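PDB 1FBN: fibrillarin-like rRNA/tRNA 2'-O-methyltransferase from Methanocaldococcus jannaschii, which probably transfers methyl groups from S-adenosyl-L-methionine to ribose 2'-hydroxyls of rRNA and tRNA, at sites selected by a base-pairing guide RNA. Local coordinates for residues K133-A138 and A164-K169; K65-M70 and D209-E214. All coordinates share one frame; numbering follows the deposited sequence.

Contact 1: K133-A138 and A164-K169; sequences KPQEYA and AKWFLK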
loop_
_atom_site.group_PDB
_atom_site.type_symbol
_atom_site.label_atom_id
_atom_site.label_comp_id
_atom_site.label_asym_id
_atom_site.label_seq_id
_atom_site.Cartn_x
_atom_site.Cartn_y
_atom_site.Cartn_z
ATOM N N LYS A 133 0.274 5.404 18.521
ATOM C CA LYS A 133 -0.783 5.870 19.425
ATOM C C LYS A 133 -2.064 6.028 18.605
ATOM O O LYS A 133 -2.533 7.145 18.389
ATOM C CB LYS A 133 -0.423 7.222 20.053
ATOM C CG LYS A 133 0.883 7.253 20.834
ATOM C CD LYS A 133 1.087 8.617 21.481
ATOM C CE LYS A 133 2.559 8.913 21.744
ATOM N NZ LYS A 133 3.227 7.875 22.568
ATOM N N PRO A 134 -2.649 4.906 18.144
ATOM C CA PRO A 134 -3.875 4.925 17.341
ATOM C C PRO A 134 -5.112 5.497 18.032
ATOM O O PRO A 134 -6.030 5.973 17.359
ATOM C CB PRO A 134 -4.056 3.454 16.958
ATOM C CG PRO A 134 -3.467 2.736 18.121
ATOM C CD PRO A 134 -2.207 3.520 18.380
ATOM N N GLN A 135 -5.130 5.467 19.364
ATOM C CA GLN A 135 -6.269 5.989 20.120
ATOM C C GLN A 135 -6.454 7.485 19.911
ATOM O O GLN A 135 -7.565 7.997 20.040
ATOM C CB GLN A 135 -6.125 5.697 21.617
ATOM C CG GLN A 135 -4.965 6.400 22.311
ATOM C CD GLN A 135 -3.631 5.685 22.139
ATOM O OE1 GLN A 135 -3.541 4.635 21.490
ATOM N NE2 GLN A 135 -2.585 6.247 22.741
ATOM N N GLU A 136 -5.369 8.174 19.565
ATOM C CA GLU A 136 -5.414 9.614 19.342
ATOM C C GLU A 136 -6.235 10.028 18.125
ATOM O O GLU A 136 -6.799 11.122 18.103
ATOM C CB GLU A 136 -4.002 10.200 19.263
ATOM C CG GLU A 136 -3.261 10.211 20.596
ATOM C CD GLU A 136 -1.957 11.004 20.554
ATOM O OE1 GLU A 136 -1.383 11.166 19.457
ATOM O OE2 GLU A 136 -1.499 11.464 21.624
ATOM N N TYR A 137 -6.292 9.173 17.108
ATOM C CA TYR A 137 -7.081 9.484 15.915
ATOM C C TYR A 137 -8.297 8.565 15.721
ATOM O O TYR A 137 -8.891 8.522 14.641
ATOM C CB TYR A 137 -6.202 9.514 14.655
ATOM C CG TYR A 137 -5.240 8.357 14.493
ATOM C CD1 TYR A 137 -5.649 7.160 13.908
ATOM C CD2 TYR A 137 -3.901 8.479 14.878
ATOM C CE1 TYR A 137 -4.747 6.114 13.704
ATOM C CE2 TYR A 137 -2.993 7.442 14.679
ATOM C CZ TYR A 137 -3.419 6.262 14.093
ATOM O OH TYR A 137 -2.521 5.232 13.888
ATOM N N ALA A 138 -8.697 7.881 16.793
ATOM C CA ALA A 138 -9.834 6.963 16.753
ATOM C C ALA A 138 -11.195 7.640 16.553
ATOM O O ALA A 138 -12.162 6.980 16.172
ATOM C CB ALA A 138 -9.843 6.075 17.993
ATOM N N ALA A 164 -4.866 -2.609 14.031
ATOM C CA ALA A 164 -5.866 -3.580 13.594
ATOM C C ALA A 164 -6.937 -3.734 14.677
ATOM O O ALA A 164 -8.132 -3.776 14.375
ATOM C CB ALA A 164 -5.210 -4.922 13.300
ATOM N N LYS A 165 -6.502 -3.800 15.936
ATOM C CA LYS A 165 -7.420 -3.928 17.069
ATOM C C LYS A 165 -8.360 -2.733 17.088
ATOM O O LYS A 165 -9.566 -2.877 17.264
ATOM C CB LYS A 165 -6.658 -3.966 18.400
ATOM C CG LYS A 165 -5.856 -5.232 18.686
ATOM C CD LYS A 165 -5.108 -5.060 20.012
ATOM C CE LYS A 165 -4.169 -6.214 20.332
ATOM N NZ LYS A 165 -4.905 -7.453 20.682
ATOM N N TRP A 166 -7.795 -1.548 16.890
ATOM C CA TRP A 166 -8.572 -0.322 16.892
ATOM C C TRP A 166 -9.471 -0.093 15.684
ATOM O O TRP A 166 -10.654 0.203 15.848
ATOM C CB TRP A 166 -7.646 0.890 17.043
ATOM C CG TRP A 166 -7.248 1.165 18.451
ATOM C CD1 TRP A 166 -6.147 0.689 19.100
ATOM C CD2 TRP A 166 -7.964 1.966 19.405
ATOM N NE1 TRP A 166 -6.132 1.139 20.400
ATOM C CE2 TRP A 166 -7.236 1.923 20.615
ATOM C CE3 TRP A 166 -9.152 2.713 19.355
ATOM C CZ2 TRP A 166 -7.656 2.598 21.770
ATOM C CZ3 TRP A 166 -9.569 3.384 20.503
ATOM C CH2 TRP A 166 -8.821 3.320 21.693
ATOM N N PHE A 167 -8.926 -0.285 14.482
ATOM C CA PHE A 167 -9.660 0.007 13.253
ATOM C C PHE A 167 -10.022 -1.086 12.249
ATOM O O PHE A 167 -10.949 -0.899 11.459
ATOM C CB PHE A 167 -8.914 1.108 12.494
ATOM C CG PHE A 167 -8.491 2.254 13.359
ATOM C CD1 PHE A 167 -9.435 3.108 13.912
ATOM C CD2 PHE A 167 -7.151 2.461 13.650
ATOM C CE1 PHE A 167 -9.047 4.154 14.748
ATOM C CE2 PHE A 167 -6.754 3.502 14.483
ATOM C CZ PHE A 167 -7.704 4.349 15.034
ATOM N N LEU A 168 -9.320 -2.212 12.257
ATOM C CA LEU A 168 -9.599 -3.245 11.268
ATOM C C LEU A 168 -10.809 -4.143 11.523
ATOM O O LEU A 168 -10.919 -4.790 12.565
ATOM C CB LEU A 168 -8.343 -4.079 11.010
ATOM C CG LEU A 168 -8.309 -4.914 9.731
ATOM C CD1 LEU A 168 -8.654 -4.055 8.519
ATOM C CD2 LEU A 168 -6.931 -5.522 9.581
ATOM N N LYS A 169 -11.716 -4.171 10.546
ATOM C CA LYS A 169 -12.921 -4.992 10.609
ATOM C C LYS A 169 -12.503 -6.450 10.656
ATOM O O LYS A 169 -11.447 -6.803 10.134
ATOM C CB LYS A 169 -13.767 -4.797 9.346
ATOM C CG LYS A 169 -14.321 -3.403 9.136
ATOM C CD LYS A 169 -15.114 -3.345 7.847
ATOM C CE LYS A 169 -15.754 -1.990 7.654
ATOM N NZ LYS A 169 -16.469 -1.936 6.353
#
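Trp166 and Phe167, consecutive at the end of helix 156-167, receive the 3-10 turn at Pro134-Glu136 without a single hydrogen bond passing between the segments. A CH-pi interaction is made by Gln135 CA, which stands 4.0 Å from the centroid of the six-membered ring of Trp166 and only 10° off its normal, with Gln135 CB beside it, 3.5 Å from Trp166 CZ2.

Apolar packing extends this along the indole. Pro134 CG reaches Trp166 CD1 (3.5 Å) on the pyrrole part, while Ala138 CB lies 3.7 Å from Trp166 CZ3 on the benzene part.

Phe167 and Tyr137 make an aromatic pair, nearly parallel at 17° but slid so far apart that the rings barely overlap; the closest atoms are Tyr137 CE1 and Phe167 CE2, 3.4 Å apart. Tyr137 CG sits between the backbone N and the carbonyl carbon (chi1 47°), and Pro134 O lies above one face of the ring, toward its rim. The Tyr137 hydroxyl is hydrogen-bonded to Asn163 OD1 on the same helix, which ties down the far end of the ring. At the edge of Phe167, near its plane, lie Pro134 O, 3.3 Å from CZ, and Ala138 CA, 3.5 Å from CE1. Pro134 O also accepts the Tyr137 N-H.

In the Rossmann-like methyltransferase fold, this packs the loop after strand 124-128 against a helix flanking the sheet. Tyr137 also touches Ala131, a predicted S-adenosyl-L-methionine-binding residue.

Contact 2: K65-M70 and D209-E214; sequences KGLKVM and DEVDIE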
loop_
_atom_site.group_PDB
_atom_site.type_symbol
_atom_site.label_atom_id
_atom_site.label_comp_id
_atom_site.label_asym_id
_atom_site.label_seq_id
_atom_site.Cartn_x
_atom_site.Cartn_y
_atom_site.Cartn_z
ATOM N N LYS A 65 5.802 -8.680 -8.726
ATOM C CA LYS A 65 6.458 -9.901 -8.269
ATOM C C LYS A 65 5.534 -11.071 -7.921
ATOM O O LYS A 65 5.982 -12.052 -7.316
ATOM C CB LYS A 65 7.395 -9.602 -7.094
ATOM C CG LYS A 65 8.627 -8.773 -7.459
ATOM C CD LYS A 65 9.480 -9.441 -8.539
ATOM C CE LYS A 65 9.909 -10.861 -8.153
ATOM N NZ LYS A 65 10.638 -10.942 -6.855
ATOM N N GLY A 66 4.247 -10.949 -8.242
ATOM C CA GLY A 66 3.328 -12.050 -7.993
ATOM C C GLY A 66 2.272 -12.025 -6.898
ATOM O O GLY A 66 1.750 -13.082 -6.545
ATOM N N LEU A 67 1.944 -10.855 -6.359
ATOM C CA LEU A 67 0.916 -10.763 -5.322
ATOM C C LEU A 67 -0.385 -11.332 -5.892
ATOM O O LEU A 67 -0.791 -10.966 -6.998
ATOM C CB LEU A 67 0.694 -9.300 -4.924
ATOM C CG LEU A 67 -0.324 -9.030 -3.817
ATOM C CD1 LEU A 67 0.217 -9.533 -2.494
ATOM C CD2 LEU A 67 -0.623 -7.550 -3.719
ATOM N N LYS A 68 -1.016 -12.246 -5.152
ATOM C CA LYS A 68 -2.274 -12.867 -5.590
ATOM C C LYS A 68 -3.492 -12.364 -4.815
ATOM O O LYS A 68 -4.618 -12.405 -5.319
ATOM C CB LYS A 68 -2.194 -14.396 -5.486
ATOM C CG LYS A 68 -1.066 -15.027 -6.289
ATOM C CD LYS A 68 -1.180 -14.709 -7.767
ATOM C CE LYS A 68 0.038 -15.210 -8.510
ATOM N NZ LYS A 68 0.041 -14.758 -9.921
ATOM N N VAL A 69 -3.269 -11.915 -3.584
ATOM C CA VAL A 69 -4.346 -11.404 -2.743
ATOM C C VAL A 69 -4.243 -9.882 -2.635
ATOM O O VAL A 69 -3.347 -9.359 -1.971
ATOM C CB VAL A 69 -4.293 -12.009 -1.310
ATOM C CG1 VAL A 69 -5.511 -11.574 -0.503
ATOM C CG2 VAL A 69 -4.208 -13.526 -1.377
HETATM N N MSE A 70 -5.126 -9.178 -3.337
HETATM C CA MSE A 70 -5.160 -7.717 -3.299
HETATM C C MSE A 70 -6.553 -7.330 -2.811
HETATM O O MSE A 70 -7.509 -7.282 -3.589
HETATM C CB MSE A 70 -4.870 -7.123 -4.683
HETATM C CG MSE A 70 -5.026 -5.607 -4.757
HETATM SE SE MSE A 70 -4.073 -4.723 -3.515
HETATM C CE MSE A 70 -3.962 -3.128 -4.302
ATOM N N ASP A 209 -0.735 -14.257 2.008
ATOM C CA ASP A 209 0.175 -13.950 0.905
ATOM C C ASP A 209 1.495 -13.435 1.460
ATOM O O ASP A 209 1.552 -12.865 2.557
ATOM C CB ASP A 209 -0.433 -12.930 -0.065
ATOM C CG ASP A 209 0.049 -13.120 -1.507
ATOM O OD1 ASP A 209 1.163 -13.645 -1.720
ATOM O OD2 ASP A 209 -0.690 -12.745 -2.439
ATOM N N GLU A 210 2.559 -13.671 0.703
ATOM C CA GLU A 210 3.905 -13.264 1.082
ATOM C C GLU A 210 4.687 -13.099 -0.217
ATOM O O GLU A 210 4.855 -14.057 -0.975
ATOM C CB GLU A 210 4.538 -14.339 1.963
ATOM C CG GLU A 210 5.866 -13.949 2.581
ATOM C CD GLU A 210 6.460 -15.045 3.455
ATOM O OE1 GLU A 210 5.693 -15.748 4.153
ATOM O OE2 GLU A 210 7.701 -15.195 3.449
ATOM N N VAL A 211 5.145 -11.875 -0.478
ATOM C CA VAL A 211 5.869 -11.571 -1.707
ATOM C C VAL A 211 7.236 -10.925 -1.499
ATOM O O VAL A 211 7.356 -9.860 -0.887
ATOM C CB VAL A 211 5.036 -10.626 -2.629
ATOM C CG1 VAL A 211 5.720 -10.449 -3.977
ATOM C CG2 VAL A 211 3.628 -11.161 -2.825
ATOM N N ASP A 212 8.267 -11.586 -2.014
ATOM C CA ASP A 212 9.625 -11.061 -1.952
ATOM C C ASP A 212 9.709 -10.062 -3.113
ATOM O O ASP A 212 9.624 -10.450 -4.279
ATOM C CB ASP A 212 10.645 -12.195 -2.149
ATOM C CG ASP A 212 12.097 -11.732 -1.993
ATOM O OD1 ASP A 212 12.343 -10.522 -1.821
ATOM O OD2 ASP A 212 13.003 -12.592 -2.036
ATOM N N ILE A 213 9.816 -8.775 -2.789
ATOM C CA ILE A 213 9.896 -7.737 -3.814
ATOM C C ILE A 213 11.356 -7.464 -4.196
ATOM O O ILE A 213 11.700 -6.398 -4.707
ATOM C CB ILE A 213 9.176 -6.454 -3.346
ATOM C CG1 ILE A 213 9.813 -5.901 -2.069
ATOM C CG2 ILE A 213 7.715 -6.770 -3.063
ATOM C CD1 ILE A 213 9.254 -4.555 -1.649
ATOM N N GLU A 214 12.160 -8.510 -4.013
ATOM C CA GLU A 214 13.602 -8.593 -4.254
ATOM C C GLU A 214 14.351 -7.667 -5.208
ATOM O O GLU A 214 15.317 -7.017 -4.790
ATOM C CB GLU A 214 13.978 -10.058 -4.538
ATOM C CG GLU A 214 15.355 -10.296 -5.145
ATOM C CD GLU A 214 15.272 -10.805 -6.576
ATOM O OE1 GLU A 214 14.540 -11.791 -6.821
ATOM O OE2 GLU A 214 15.932 -10.215 -7.460
HETATM O O HOH W 1 2.116 -14.371 -4.215
#
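Lys65 bends over the last residues of strand 205-212, beginning with its CB, which packs 3.6 Å from Val211 CG1. CB, CG and CE all lie by the carbonyl oxygen of Asp212, CG at 3.7 Å from Asp212 O. Bends at chi2, chi3 and chi4, all near -60°, fold the chain back over that carbonyl. At the tip, NZ donates to Asp212 O (2.8 Å), approaching at a C=O...N angle of 154° and tilted from the carbonyl plane. The Asp212 carbonyl is the close partner; Glu214 OE1, 4.0 Å from Lys65 NZ, is a long salt bridge.

Farther along, Asp209 supplies the second polar grip. Its OD2 accepts two backbone N-H groups: Lys68 N on the syn lone pair at 2.8 Å, and Val69 N nearly along the C-O axis at 2.9 Å. A carboxylate held this way is probably stabilised in its charged form. Its other oxygen, OD1, takes a hydrogen from a water that also donates to Gly66 O, bridging the two segments. Between the two grips, Leu67 CD1 rests 3.8 Å from Val211 CG2.

Gly66, at positive phi, is the C-prime residue of the Schellman motif that ends helix 58-64. The chain leaving it runs roughly antiparallel to strand 205-212, bound chiefly through side chains. Segment 65-70 lies across a face of the mixed sheet; strand 205-212, its outermost strand, is hydrogen-bonded to strand 220-227. In strand 172-179, Leu67 touches Met175, and Val69 touches Tyr173.

Overall arrangement
The two contacts illustrate how one Rossmann-like domain is fastened at well-separated places. Their centres lie 26 Å apart and their nearest atoms about 12 Å, without touching. Along the chain contact 1 is nested inside contact 2: 65-70 comes first, then 133-138, 164-169 and finally 209-214, so contact 2 closes a loop that includes most of the mixed sheet. Contact 2 lies by the outermost strand 205-212, whereas contact 1 joins the loop after the opposite outermost strand, 124-128, to helix 156-167. Apolar and aromatic packing serves one, polar grips on backbone groups the other. Contact 1 touches the predicted S-adenosyl-L-methionine site at Ala131; in contact 2 the Ile213 side chain is about 8 Å from that of Asp150.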